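Local coordinates for protein pseudoazurin (Methylobacterium extorquens, PDB 1PMY) that binds a single copper ion and, as a blue copper protein of the periplasm, probably passes electrons between redox partners, at residues V5-S10 with H40-I45; S30-P35 with E63-F68; P80-G85 with V105-L110. One frame throughout, in Å; residues are numbered along the deposited sequence.

Contact 1. Residues V5-S10 with H40-I45; sequences VKMLNS and HNVETI. With CU (copper (II) ion), chain B.
N9 and H40 form the one polar bond between 5-10 and 40-45. The imidazole N-H at NE2 of H40 donates a weak, bent bond to N9 OD1 over 2.7 Å, and that oxygen lies at the ring edge, near its plane. The angle at the hydrogen is only 130°; N9 OD1 also comes to 3.2 Å from H40 CE1. The amide of N9 is turned 66° from the imidazole plane. Just behind it, the backbone N of N9 is hydrogen-bonded to D37 OD2, which ties the corner after strand 2-8 to a neighbouring loop.

The metal bond is on the other nitrogen: H40 ND1 holds the copper at 2.1 Å. C78, H81 and M86 complete the site, and the rings of H40 and H81 meet there.

The contacts of M7 with H40 CB and V42 are apolar. M7 and H40 run past each other in opposite directions, with M7 CB 3.7 Å from H40 CB. Chi1 sets M7 CG anti to the carbonyl carbon, and the chain runs on extended at chi2 (-172°), which puts M7 SD 3.9 Å from V42 CG2, the two side chains crossing at about a right angle. F18 touches both M7 and V42, and both are buried.

Backbone of 5-10 also passes beside the imidazole, with L8 C 3.6 Å from H40 NE2.

H40 is therefore anchored by copper at ND1 and more weakly steadied by N9 at NE2, with M7 alongside its CB. Together these would probably restrict rotation of the ring and keep the ligand in place, consistent with a rigid blue copper site that changes little in shape when an electron comes or goes.

Contact 2. Residues S30-P35 with E63-F68; sequences SIKFLP and EAVVKF
The carbonyl oxygen A64 O is gripped twice by strand 30-34. F33 N donates to A64 O at 2.9 Å, almost in line with the carbonyl, while the CA-H of K32 adds a longer contact. A64 N returns a bond to F33 O, and the I31-V66 pair repeats the exchange, with I31 N to V66 O at 2.9 Å and V66 N to I31 O at 3.0 Å. K32-V65 and S30-K67 are the non-hydrogen-bonded pairs of this antiparallel ladder.

On the face carrying K32 and V65, K32 NZ makes a salt bridge of 2.8 Å to E63 OE1. Bends at chi3 (-98°) and chi4 bring the lysine NZ round to that oxygen, and K32 CG lies 3.9 Å from V65 CG2. On the face carrying I31 and F33, the contacts are apolar: V66 CG2 meets the edge of the F33 ring at CE2, I31 CG2 sits over the centre of that ring, and I31 CD1 is 3.7 Å from F68 CE1.

Strand 64-67 is the outermost strand on this side of the sheet; strand 30-34 lies between it and strand 2-8, while I31 and F68 reach across to V90 of strand 87-92.

Contact 3. Residues P80-G85 with V105-L110; sequences PHYMMG and VQHNKL. With CU (copper (II) ion), chain B.
The loop that carries copper ligands between strands 72-77 and 87-92 meets the start of helix 109-120 here, chiefly through Y82 and M83 against N108, L110 and H107. Residues Y82 to G85 make a type I turn, closed by G85 N to Y82 O at 2.8 Å. Just before the turn, H81 ND1 binds the copper at 2.0 Å.

Y82 and H107 cross at about a right angle and meet rim to rim, neither ring over the face of the other; their planes are 68° apart. The model brings the Y82 hydroxyl too close to H107 CD2, so the detail of the approach between these two groups is doubtful. N108 ND2 lies obliquely off the Y82 ring, 4.3 Å from Y82 CE2, and K77 makes a cation-pi contact with the same tyrosine. An alanine at Y82 would probably leave a gap beside H107 and N108 and deprive K77 of its aromatic partner.

N108 is the N-cap of the helix. Its CG sits between the backbone N and the carbonyl carbon (chi1 54°), and OD1 accepts a hydrogen bond from T111 N. M83 bends back so that its SD comes 4.1 Å from N108 ND2.

On the helix side, L110 CD1 lies 3.5 Å from M84 O and 3.9 Å from G85 CA. The positive phi of G85 (78°), at the last position of the turn, is one that favours glycine.

A loop bearing Cys, His and Met ligands between two strands is the hallmark of the cupredoxin copper site; in pseudoazurin the C-terminal helical part packs against it.

Contact 1 is the buried one, contact 2 is partly buried, and contact 3 lies at the surface. Contacts 1 and 3 reach the same copper from different parts of the chain, and their histidines meet there. Contacts 1 and 2 share the sheet: strands 2-8 and 30-34 are neighbours, joined by bonds such as M7 N to L34 O, and V42 packs on F33. Contacts 2 and 3 do not touch and lie on opposite sides of the chain's centre. The chemistry follows the place: a regular backbone ladder with a salt bridge at the sheet edge, ligand fixing and apolar packing inside, and loose side-chain contacts around a helix cap outside.

Contact 1. Residues V5-S10 with H40-I45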
ATOM      1  N   VAL A   5      -6.137  -8.461  -0.012  1.00 11.94           N
ATOM      2  CA  VAL A   5      -5.478  -7.830  -1.109  1.00 11.06           C
ATOM      3  C   VAL A   5      -4.559  -8.892  -1.767  1.00 11.09           C
ATOM      4  O   VAL A   5      -3.781  -9.561  -1.064  1.00 10.06           O
ATOM      5  CB  VAL A   5      -4.583  -6.649  -0.576  1.00 10.15           C
ATOM      6  CG1 VAL A   5      -3.766  -6.040  -1.748  1.00  9.99           C
ATOM      7  CG2 VAL A   5      -5.532  -5.606  -0.004  1.00 10.43           C
ATOM      8  N   LYS A   6      -4.778  -9.017  -3.058  1.00 11.86           N
ATOM      9  CA  LYS A   6      -4.052  -9.919  -3.924  1.00 13.25           C
ATOM     10  C   LYS A   6      -2.789  -9.238  -4.536  1.00 12.94           C
ATOM     11  O   LYS A   6      -2.873  -8.098  -4.976  1.00 13.64           O
ATOM     12  CB  LYS A   6      -4.836 -10.410  -5.122  1.00 14.31           C
ATOM     13  CG  LYS A   6      -6.267 -10.770  -5.078  1.00 16.31           C
ATOM     14  CD  LYS A   6      -6.955 -11.473  -3.980  1.00 18.48           C
ATOM     15  CE  LYS A   6      -7.182 -10.757  -2.659  1.00 19.38           C
ATOM     16  NZ  LYS A   6      -8.154  -9.582  -2.883  1.00 20.60           N
ATOM     17  N   MET A   7      -1.722 -10.001  -4.597  1.00 12.06           N
ATOM     18  CA  MET A   7      -0.438  -9.574  -5.246  1.00 12.41           C
ATOM     19  C   MET A   7      -0.409 -10.240  -6.633  1.00 12.04           C
ATOM     20  O   MET A   7      -0.292 -11.485  -6.715  1.00 12.26           O
ATOM     21  CB  MET A   7       0.698 -10.007  -4.303  1.00 12.90           C
ATOM     22  CG  MET A   7       0.459  -9.213  -3.004  1.00 14.35           C
ATOM     23  SD  MET A   7       1.891  -9.481  -1.882  1.00 16.61           S
ATOM     24  CE  MET A   7       1.665 -11.239  -1.656  1.00 14.44           C
ATOM     25  N   LEU A   8      -0.577  -9.428  -7.638  1.00 12.40           N
ATOM     26  CA  LEU A   8      -0.724  -9.930  -9.026  1.00 12.01           C
ATOM     27  C   LEU A   8       0.302  -9.419 -10.045  1.00 12.46           C
ATOM     28  O   LEU A   8       0.740  -8.312 -10.034  1.00 12.30           O
ATOM     29  CB  LEU A   8      -2.105  -9.486  -9.563  1.00 12.38           C
ATOM     30  CG  LEU A   8      -3.346  -9.925  -8.828  1.00 13.02           C
ATOM     31  CD1 LEU A   8      -4.532  -9.010  -9.107  1.00 13.58           C
ATOM     32  CD2 LEU A   8      -3.654 -11.363  -8.995  1.00 13.79           C
ATOM     33  N   ASN A   9       0.612 -10.381 -10.913  1.00 12.22           N
ATOM     34  CA  ASN A   9       1.447 -10.070 -12.101  1.00 13.18           C
ATOM     35  C   ASN A   9       0.630  -9.182 -13.070  1.00 13.18           C
ATOM     36  O   ASN A   9       1.231  -8.279 -13.736  1.00 12.44           O
ATOM     37  CB  ASN A   9       1.897 -11.347 -12.786  1.00 13.05           C
ATOM     38  CG  ASN A   9       2.896 -12.146 -12.039  1.00 12.98           C
ATOM     39  OD1 ASN A   9       3.469 -11.704 -10.979  1.00 13.27           O
ATOM     40  ND2 ASN A   9       3.258 -13.304 -12.577  1.00 13.12           N
ATOM     41  N   SER A  10      -0.631  -9.494 -13.232  1.00 14.66           N
ATOM     42  CA  SER A  10      -1.545  -8.782 -14.156  1.00 16.38           C
ATOM     43  C   SER A  10      -2.898  -8.597 -13.523  1.00 16.57           C
ATOM     44  O   SER A  10      -3.486  -9.544 -12.979  1.00 17.55           O
ATOM     45  CB  SER A  10      -1.539  -9.483 -15.518  1.00 17.42           C
ATOM     46  OG  SER A  10      -2.099  -8.635 -16.532  1.00 18.71           O
ATOM     47  N   HIS A  40       6.066 -11.581  -5.136  1.00  9.60           N
ATOM     48  CA  HIS A  40       5.659 -10.241  -4.633  1.00 10.16           C
ATOM     49  C   HIS A  40       5.853 -10.142  -3.139  1.00  9.63           C
ATOM     50  O   HIS A  40       5.814 -11.186  -2.460  1.00  9.13           O
ATOM     51  CB  HIS A  40       4.265  -9.886  -5.106  1.00 10.41           C
ATOM     52  CG  HIS A  40       4.036  -9.929  -6.562  1.00 11.36           C
ATOM     53  ND1 HIS A  40       4.463  -9.106  -7.571  1.00 11.17           N
ATOM     54  CD2 HIS A  40       3.299 -10.911  -7.225  1.00 11.43           C
ATOM     55  CE1 HIS A  40       4.031  -9.496  -8.732  1.00 11.87           C
ATOM     56  NE2 HIS A  40       3.305 -10.567  -8.539  1.00 12.30           N
ATOM     57  N   ASN A  41       6.041  -8.905  -2.652  1.00  8.74           N
ATOM     58  CA  ASN A  41       6.056  -8.697  -1.168  1.00  9.24           C
ATOM     59  C   ASN A  41       5.321  -7.350  -0.937  1.00  8.51           C
ATOM     60  O   ASN A  41       4.900  -6.681  -1.884  1.00  8.68           O
ATOM     61  CB  ASN A  41       7.336  -8.827  -0.443  1.00  9.54           C
ATOM     62  CG  ASN A  41       8.286  -7.624  -0.609  1.00  9.35           C
ATOM     63  OD1 ASN A  41       8.002  -6.848  -1.562  1.00  9.49           O
ATOM     64  ND2 ASN A  41       9.086  -7.489   0.433  1.00 10.40           N
ATOM     65  N   VAL A  42       5.420  -6.949   0.321  1.00  9.28           N
ATOM     66  CA  VAL A  42       4.881  -5.668   0.783  1.00  9.23           C
ATOM     67  C   VAL A  42       5.946  -5.019   1.716  1.00  9.21           C
ATOM     68  O   VAL A  42       6.550  -5.659   2.617  1.00  9.30           O
ATOM     69  CB  VAL A  42       3.566  -5.939   1.617  1.00  9.88           C
ATOM     70  CG1 VAL A  42       2.954  -4.539   1.903  1.00 10.73           C
ATOM     71  CG2 VAL A  42       2.522  -6.642   0.696  1.00 10.38           C
ATOM     72  N   GLU A  43       6.169  -3.754   1.418  1.00  8.58           N
ATOM     73  CA  GLU A  43       7.177  -3.022   2.259  1.00  7.52           C
ATOM     74  C   GLU A  43       6.741  -1.592   2.359  1.00  7.18           C
ATOM     75  O   GLU A  43       6.235  -0.961   1.372  1.00  7.20           O
ATOM     76  CB  GLU A  43       8.603  -3.127   1.707  1.00  7.41           C
ATOM     77  CG  GLU A  43       9.674  -2.370   2.489  1.00  7.73           C
ATOM     78  CD  GLU A  43      11.104  -2.586   2.086  1.00  8.69           C
ATOM     79  OE1 GLU A  43      11.283  -3.410   1.200  1.00  9.94           O
ATOM     80  OE2 GLU A  43      12.029  -2.012   2.666  1.00  9.91           O
ATOM     81  N   THR A  44       6.951  -1.070   3.548  1.00  6.88           N
ATOM     82  CA  THR A  44       6.612   0.382   3.763  1.00  6.86           C
ATOM     83  C   THR A  44       7.434   1.242   2.737  1.00  5.46           C
ATOM     84  O   THR A  44       8.618   0.890   2.472  1.00  7.49           O
ATOM     85  CB  THR A  44       7.187   0.745   5.200  1.00  7.43           C
ATOM     86  OG1 THR A  44       6.441  -0.072   6.146  1.00  8.56           O
ATOM     87  CG2 THR A  44       7.147   2.247   5.563  1.00  7.94           C
ATOM     88  N   ILE A  45       6.827   2.304   2.268  1.00  5.45           N
ATOM     89  CA  ILE A  45       7.622   3.301   1.507  1.00  5.74           C
ATOM     90  C   ILE A  45       7.933   4.417   2.579  1.00  6.10           C
ATOM     91  O   ILE A  45       7.026   5.021   3.188  1.00  6.25           O
ATOM     92  CB  ILE A  45       6.797   3.943   0.380  1.00  6.16           C
ATOM     93  CG1 ILE A  45       6.785   2.869  -0.750  1.00  6.51           C
ATOM     94  CG2 ILE A  45       7.648   5.210  -0.204  1.00  3.72           C
ATOM     95  CD1 ILE A  45       5.542   3.069  -1.660  1.00  6.75           C
TER
HETATM   96 CU    CU B 124       5.562  -7.458  -6.976  1.00 12.48          CU

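Contact 2. Residues S30-P35 with E63-F68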
ATOM      1  N   SER A  30      -7.079  -5.346   9.857  1.00 10.62           N
ATOM      2  CA  SER A  30      -5.880  -5.949   9.284  1.00 11.25           C
ATOM      3  C   SER A  30      -6.109  -6.145   7.782  1.00 10.99           C
ATOM      4  O   SER A  30      -7.233  -6.181   7.191  1.00 11.67           O
ATOM      5  CB  SER A  30      -5.438  -7.170  10.059  1.00 11.81           C
ATOM      6  OG  SER A  30      -6.417  -8.187   9.854  1.00 12.64           O
ATOM      7  N   ILE A  31      -4.971  -6.267   7.060  1.00 10.58           N
ATOM      8  CA  ILE A  31      -5.048  -6.685   5.644  1.00  9.83           C
ATOM      9  C   ILE A  31      -4.309  -8.040   5.591  1.00 11.10           C
ATOM     10  O   ILE A  31      -3.260  -8.138   6.181  1.00 10.91           O
ATOM     11  CB  ILE A  31      -4.343  -5.662   4.655  1.00  9.42           C
ATOM     12  CG1 ILE A  31      -5.149  -4.349   4.600  1.00  8.55           C
ATOM     13  CG2 ILE A  31      -4.132  -6.246   3.234  1.00  8.36           C
ATOM     14  CD1 ILE A  31      -4.388  -3.132   3.895  1.00  7.38           C
ATOM     15  N   LYS A  32      -4.895  -8.940   4.824  1.00 11.06           N
ATOM     16  CA  LYS A  32      -4.123 -10.172   4.499  1.00 12.26           C
ATOM     17  C   LYS A  32      -3.744  -9.998   3.004  1.00 12.41           C
ATOM     18  O   LYS A  32      -4.598  -9.912   2.057  1.00 12.81           O
ATOM     19  CB  LYS A  32      -5.033 -11.389   4.667  1.00 13.49           C
ATOM     20  CG  LYS A  32      -4.279 -12.716   4.476  1.00 16.55           C
ATOM     21  CD  LYS A  32      -5.290 -13.901   4.698  1.00 18.05           C
ATOM     22  CE  LYS A  32      -5.154 -14.443   6.122  1.00 19.82           C
ATOM     23  NZ  LYS A  32      -3.936 -15.340   6.237  1.00 20.49           N
ATOM     24  N   PHE A  33      -2.471  -9.978   2.719  1.00 11.10           N
ATOM     25  CA  PHE A  33      -1.932  -9.828   1.346  1.00 11.71           C
ATOM     26  C   PHE A  33      -1.735 -11.302   0.854  1.00 12.54           C
ATOM     27  O   PHE A  33      -1.095 -12.017   1.592  1.00 12.74           O
ATOM     28  CB  PHE A  33      -0.523  -9.165   1.391  1.00 10.70           C
ATOM     29  CG  PHE A  33      -0.677  -7.679   1.707  1.00 10.35           C
ATOM     30  CD1 PHE A  33      -0.921  -6.792   0.720  1.00 10.38           C
ATOM     31  CD2 PHE A  33      -0.560  -7.291   3.086  1.00 10.24           C
ATOM     32  CE1 PHE A  33      -1.089  -5.444   1.009  1.00 10.82           C
ATOM     33  CE2 PHE A  33      -0.600  -5.931   3.378  1.00 11.04           C
ATOM     34  CZ  PHE A  33      -0.915  -5.016   2.352  1.00 10.86           C
ATOM     35  N   LEU A  34      -2.384 -11.586  -0.271  1.00 13.12           N
ATOM     36  CA  LEU A  34      -2.361 -12.964  -0.798  1.00 13.62           C
ATOM     37  C   LEU A  34      -1.411 -13.112  -1.966  1.00 13.81           C
ATOM     38  O   LEU A  34      -1.587 -12.383  -2.927  1.00 14.15           O
ATOM     39  CB  LEU A  34      -3.832 -13.254  -1.218  1.00 13.82           C
ATOM     40  CG  LEU A  34      -4.812 -13.341  -0.014  1.00 14.25           C
ATOM     41  CD1 LEU A  34      -6.224 -13.384  -0.583  1.00 14.65           C
ATOM     42  CD2 LEU A  34      -4.469 -14.485   0.884  1.00 15.16           C
ATOM     43  N   PRO A  35      -0.532 -14.112  -1.870  1.00 13.93           N
ATOM     44  CA  PRO A  35       0.415 -14.375  -2.950  1.00 13.96           C
ATOM     45  C   PRO A  35      -0.269 -15.080  -4.110  1.00 13.83           C
ATOM     46  O   PRO A  35       0.178 -16.181  -4.490  1.00 13.62           O
ATOM     47  CB  PRO A  35       1.505 -15.211  -2.227  1.00 14.48           C
ATOM     48  CG  PRO A  35       0.683 -16.053  -1.248  1.00 14.72           C
ATOM     49  CD  PRO A  35      -0.362 -15.040  -0.706  1.00 14.01           C
ATOM     50  N   GLU A  63       2.091 -15.377   2.177  1.00 13.02           N
ATOM     51  CA  GLU A  63       0.871 -14.587   2.593  1.00 13.57           C
ATOM     52  C   GLU A  63       1.401 -13.774   3.802  1.00 13.40           C
ATOM     53  O   GLU A  63       2.357 -14.274   4.509  1.00 13.24           O
ATOM     54  CB  GLU A  63      -0.098 -15.498   3.316  1.00 15.04           C
ATOM     55  CG  GLU A  63      -0.648 -16.713   2.722  1.00 18.37           C
ATOM     56  CD  GLU A  63      -2.116 -17.021   3.056  1.00 19.71           C
ATOM     57  OE1 GLU A  63      -2.559 -16.642   4.160  1.00 20.41           O
ATOM     58  OE2 GLU A  63      -2.746 -17.589   2.180  1.00 21.06           O
ATOM     59  N   ALA A  64       0.817 -12.641   4.056  1.00 12.61           N
ATOM     60  CA  ALA A  64       1.284 -11.834   5.189  1.00 12.49           C
ATOM     61  C   ALA A  64       0.093 -11.050   5.719  1.00 12.62           C
ATOM     62  O   ALA A  64      -0.807 -10.751   4.925  1.00 13.86           O
ATOM     63  CB  ALA A  64       2.332 -10.783   4.682  1.00 12.51           C
ATOM     64  N   VAL A  65       0.097 -10.839   6.973  1.00 12.85           N
ATOM     65  CA  VAL A  65      -0.935 -10.043   7.611  1.00 12.73           C
ATOM     66  C   VAL A  65      -0.267  -8.838   8.290  1.00 12.59           C
ATOM     67  O   VAL A  65       0.772  -8.879   8.962  1.00 13.50           O
ATOM     68  CB  VAL A  65      -1.761 -10.911   8.598  1.00 13.37           C
ATOM     69  CG1 VAL A  65      -2.659  -9.908   9.387  1.00 13.63           C
ATOM     70  CG2 VAL A  65      -2.545 -11.954   7.845  1.00 13.93           C
ATOM     71  N   VAL A  66      -0.969  -7.683   8.071  1.00 12.13           N
ATOM     72  CA  VAL A  66      -0.527  -6.438   8.714  1.00 12.16           C
ATOM     73  C   VAL A  66      -1.724  -5.861   9.476  1.00 12.38           C
ATOM     74  O   VAL A  66      -2.779  -5.588   8.877  1.00 13.16           O
ATOM     75  CB  VAL A  66       0.003  -5.417   7.657  1.00 12.29           C
ATOM     76  CG1 VAL A  66       0.514  -4.104   8.349  1.00 12.76           C
ATOM     77  CG2 VAL A  66       1.137  -6.078   6.868  1.00 13.17           C
ATOM     78  N   LYS A  67      -1.533  -5.707  10.785  1.00 12.68           N
ATOM     79  CA  LYS A  67      -2.596  -5.113  11.616  1.00 13.82           C
ATOM     80  C   LYS A  67      -2.287  -3.597  11.686  1.00 13.91           C
ATOM     81  O   LYS A  67      -1.054  -3.186  11.685  1.00 14.17           O
ATOM     82  CB  LYS A  67      -2.743  -5.804  12.953  1.00 14.39           C
ATOM     83  CG  LYS A  67      -4.019  -5.441  13.722  1.00 14.92           C
ATOM     84  CD  LYS A  67      -4.077  -6.256  14.985  1.00 15.49           C
ATOM     85  CE  LYS A  67      -5.247  -6.246  15.907  1.00 15.93           C
ATOM     86  NZ  LYS A  67      -6.480  -6.518  15.138  1.00 16.42           N
ATOM     87  N   PHE A  68      -3.338  -2.800  11.685  1.00 13.82           N
ATOM     88  CA  PHE A  68      -3.214  -1.355  11.670  1.00 14.26           C
ATOM     89  C   PHE A  68      -3.839  -0.741  12.916  1.00 15.97           C
ATOM     90  O   PHE A  68      -5.068  -0.875  13.112  1.00 17.11           O
ATOM     91  CB  PHE A  68      -3.848  -0.740  10.437  1.00 13.46           C
ATOM     92  CG  PHE A  68      -3.197  -1.098   9.162  1.00 12.93           C
ATOM     93  CD1 PHE A  68      -3.467  -2.268   8.456  1.00 12.66           C
ATOM     94  CD2 PHE A  68      -2.292  -0.173   8.605  1.00 13.17           C
ATOM     95  CE1 PHE A  68      -2.825  -2.547   7.248  1.00 12.57           C
ATOM     96  CE2 PHE A  68      -1.625  -0.431   7.419  1.00 12.94           C
ATOM     97  CZ  PHE A  68      -1.876  -1.604   6.728  1.00 12.62           C
TER

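Contact 3. Residues P80-G85 with V105-L110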
ATOM      1  N   PRO A  80      10.615  -5.801  -5.101  1.00  8.63           N
ATOM      2  CA  PRO A  80      11.177  -6.154  -6.402  1.00  9.30           C
ATOM      3  C   PRO A  80      10.442  -5.426  -7.553  1.00  9.00           C
ATOM      4  O   PRO A  80      11.180  -5.192  -8.556  1.00  9.50           O
ATOM      5  CB  PRO A  80      10.886  -7.645  -6.547  1.00  9.10           C
ATOM      6  CG  PRO A  80       9.977  -8.019  -5.449  1.00  8.82           C
ATOM      7  CD  PRO A  80      10.088  -6.978  -4.301  1.00  8.39           C
ATOM      8  N   HIS A  81       9.161  -5.013  -7.392  1.00  8.99           N
ATOM      9  CA  HIS A  81       8.497  -4.330  -8.516  1.00  8.86           C
ATOM     10  C   HIS A  81       8.159  -2.875  -8.295  1.00  8.62           C
ATOM     11  O   HIS A  81       7.181  -2.350  -8.878  1.00  9.71           O
ATOM     12  CB  HIS A  81       7.167  -5.091  -8.978  1.00  9.36           C
ATOM     13  CG  HIS A  81       7.462  -6.528  -9.180  1.00  9.74           C
ATOM     14  ND1 HIS A  81       6.780  -7.550  -8.519  1.00 10.94           N
ATOM     15  CD2 HIS A  81       8.371  -7.106 -10.015  1.00 10.25           C
ATOM     16  CE1 HIS A  81       7.304  -8.720  -8.976  1.00 10.28           C
ATOM     17  NE2 HIS A  81       8.201  -8.488  -9.867  1.00 11.16           N
ATOM     18  N   TYR A  82       8.867  -2.175  -7.408  1.00  8.86           N
ATOM     19  CA  TYR A  82       8.568  -0.724  -7.173  1.00  8.55           C
ATOM     20  C   TYR A  82       8.769   0.134  -8.425  1.00  9.95           C
ATOM     21  O   TYR A  82       7.858   0.908  -8.752  1.00 11.31           O
ATOM     22  CB  TYR A  82       9.392  -0.314  -5.935  1.00  7.97           C
ATOM     23  CG  TYR A  82       9.326   1.197  -5.706  1.00  8.51           C
ATOM     24  CD1 TYR A  82       8.175   1.898  -5.405  1.00  8.36           C
ATOM     25  CD2 TYR A  82      10.488   1.934  -6.005  1.00  8.86           C
ATOM     26  CE1 TYR A  82       8.182   3.300  -5.240  1.00  8.87           C
ATOM     27  CE2 TYR A  82      10.494   3.341  -5.927  1.00  8.80           C
ATOM     28  CZ  TYR A  82       9.389   4.000  -5.441  1.00  9.05           C
ATOM     29  OH  TYR A  82       9.405   5.383  -5.481  1.00  7.44           O
ATOM     30  N   MET A  83       9.834  -0.113  -9.169  1.00 11.68           N
ATOM     31  CA  MET A  83      10.186   0.614 -10.389  1.00 14.24           C
ATOM     32  C   MET A  83       9.124   0.400 -11.474  1.00 14.72           C
ATOM     33  O   MET A  83       8.883   1.194 -12.371  1.00 15.21           O
ATOM     34  CB  MET A  83      11.587   0.231 -10.905  1.00 16.39           C
ATOM     35  CG  MET A  83      12.711   0.860 -10.186  1.00 19.05           C
ATOM     36  SD  MET A  83      12.671   2.644 -10.225  1.00 22.50           S
ATOM     37  CE  MET A  83      12.787   3.155 -11.939  1.00 22.02           C
ATOM     38  N   MET A  84       8.403  -0.731 -11.384  1.00 13.75           N
ATOM     39  CA  MET A  84       7.291  -1.135 -12.192  1.00 14.11           C
ATOM     40  C   MET A  84       5.942  -0.640 -11.663  1.00 13.47           C
ATOM     41  O   MET A  84       4.937  -0.971 -12.248  1.00 13.45           O
ATOM     42  CB  MET A  84       7.260  -2.683 -12.350  1.00 16.15           C
ATOM     43  CG  MET A  84       8.353  -3.031 -13.381  1.00 18.40           C
ATOM     44  SD  MET A  84       8.286  -4.874 -13.565  1.00 21.67           S
ATOM     45  CE  MET A  84       6.895  -4.919 -14.799  1.00 20.91           C
ATOM     46  N   GLY A  85       5.909   0.214 -10.650  1.00 11.97           N
ATOM     47  CA  GLY A  85       4.695   0.806 -10.149  1.00 11.61           C
ATOM     48  C   GLY A  85       3.841  -0.080  -9.252  1.00 10.59           C
ATOM     49  O   GLY A  85       2.647   0.285  -9.090  1.00 11.04           O
ATOM     50  N   VAL A 105       6.031  12.676  -1.179  1.00  9.96           N
ATOM     51  CA  VAL A 105       7.164  11.749  -1.518  1.00 10.02           C
ATOM     52  C   VAL A 105       7.135  11.606  -3.021  1.00 10.66           C
ATOM     53  O   VAL A 105       6.076  11.561  -3.668  1.00 11.29           O
ATOM     54  CB  VAL A 105       7.074  10.472  -0.677  1.00  9.50           C
ATOM     55  CG1 VAL A 105       8.129   9.444  -1.146  1.00  9.65           C
ATOM     56  CG2 VAL A 105       7.224  10.709   0.805  1.00  9.82           C
ATOM     57  N   GLN A 106       8.319  11.623  -3.679  1.00 11.59           N
ATOM     58  CA  GLN A 106       8.382  11.571  -5.132  1.00 11.89           C
ATOM     59  C   GLN A 106       8.701  10.128  -5.551  1.00 11.47           C
ATOM     60  O   GLN A 106       9.253   9.378  -4.740  1.00 10.99           O
ATOM     61  CB  GLN A 106       9.309  12.604  -5.779  1.00 13.77           C
ATOM     62  CG  GLN A 106       9.087  14.006  -5.142  1.00 15.61           C
ATOM     63  CD  GLN A 106      10.126  15.035  -5.493  1.00 17.30           C
ATOM     64  OE1 GLN A 106      11.091  14.938  -6.237  1.00 18.10           O
ATOM     65  NE2 GLN A 106       9.915  16.220  -4.866  1.00 18.79           N
ATOM     66  N   HIS A 107       8.342   9.884  -6.762  1.00 11.88           N
ATOM     67  CA  HIS A 107       8.536   8.489  -7.337  1.00 12.86           C
ATOM     68  C   HIS A 107       8.815   8.653  -8.834  1.00 13.66           C
ATOM     69  O   HIS A 107       8.623   9.736  -9.381  1.00 14.14           O
ATOM     70  CB  HIS A 107       7.147   7.737  -7.204  1.00 12.01           C
ATOM     71  CG  HIS A 107       6.643   7.643  -5.792  1.00 11.05           C
ATOM     72  ND1 HIS A 107       5.703   8.459  -5.183  1.00 10.67           N
ATOM     73  CD2 HIS A 107       7.103   6.792  -4.840  1.00 10.72           C
ATOM     74  CE1 HIS A 107       5.605   8.063  -3.876  1.00 10.16           C
ATOM     75  NE2 HIS A 107       6.460   7.062  -3.685  1.00 11.26           N
ATOM     76  N   ASN A 108       9.164   7.493  -9.480  1.00 16.12           N
ATOM     77  CA  ASN A 108       9.322   7.524 -10.964  1.00 17.80           C
ATOM     78  C   ASN A 108       7.923   7.823 -11.548  1.00 18.05           C
ATOM     79  O   ASN A 108       6.895   7.598 -10.861  1.00 17.84           O
ATOM     80  CB  ASN A 108       9.836   6.151 -11.516  1.00 19.45           C
ATOM     81  CG  ASN A 108       8.877   5.043 -11.012  1.00 20.61           C
ATOM     82  OD1 ASN A 108       7.905   4.763 -11.748  1.00 21.15           O
ATOM     83  ND2 ASN A 108       9.101   4.528  -9.816  1.00 21.70           N
ATOM     84  N   LYS A 109       7.940   8.263 -12.775  1.00 18.29           N
ATOM     85  CA  LYS A 109       6.797   8.654 -13.557  1.00 18.63           C
ATOM     86  C   LYS A 109       5.631   7.672 -13.502  1.00 17.95           C
ATOM     87  O   LYS A 109       4.474   8.047 -13.206  1.00 17.27           O
ATOM     88  CB  LYS A 109       7.165   8.995 -15.003  1.00 19.91           C
ATOM     89  CG  LYS A 109       5.992   9.702 -15.698  1.00 21.63           C
ATOM     90  CD  LYS A 109       6.208   9.910 -17.171  1.00 23.13           C
ATOM     91  CE  LYS A 109       5.725  11.232 -17.735  1.00 23.89           C
ATOM     92  NZ  LYS A 109       4.517  11.776 -17.050  1.00 25.13           N
ATOM     93  N   LEU A 110       5.937   6.433 -13.776  1.00 17.28           N
ATOM     94  CA  LEU A 110       5.013   5.295 -13.812  1.00 16.75           C
ATOM     95  C   LEU A 110       4.348   5.041 -12.506  1.00 15.96           C
ATOM     96  O   LEU A 110       3.077   4.922 -12.476  1.00 16.73           O
ATOM     97  CB  LEU A 110       5.719   4.236 -14.596  1.00 17.48           C
ATOM     98  CG  LEU A 110       5.788   2.803 -14.412  1.00 18.14           C
ATOM     99  CD1 LEU A 110       4.584   2.082 -13.833  1.00 18.21           C
ATOM    100  CD2 LEU A 110       6.160   2.201 -15.805  1.00 18.11           C
TER
HETATM  101 CU    CU B 124       5.562  -7.458  -6.976  1.00 12.48          CU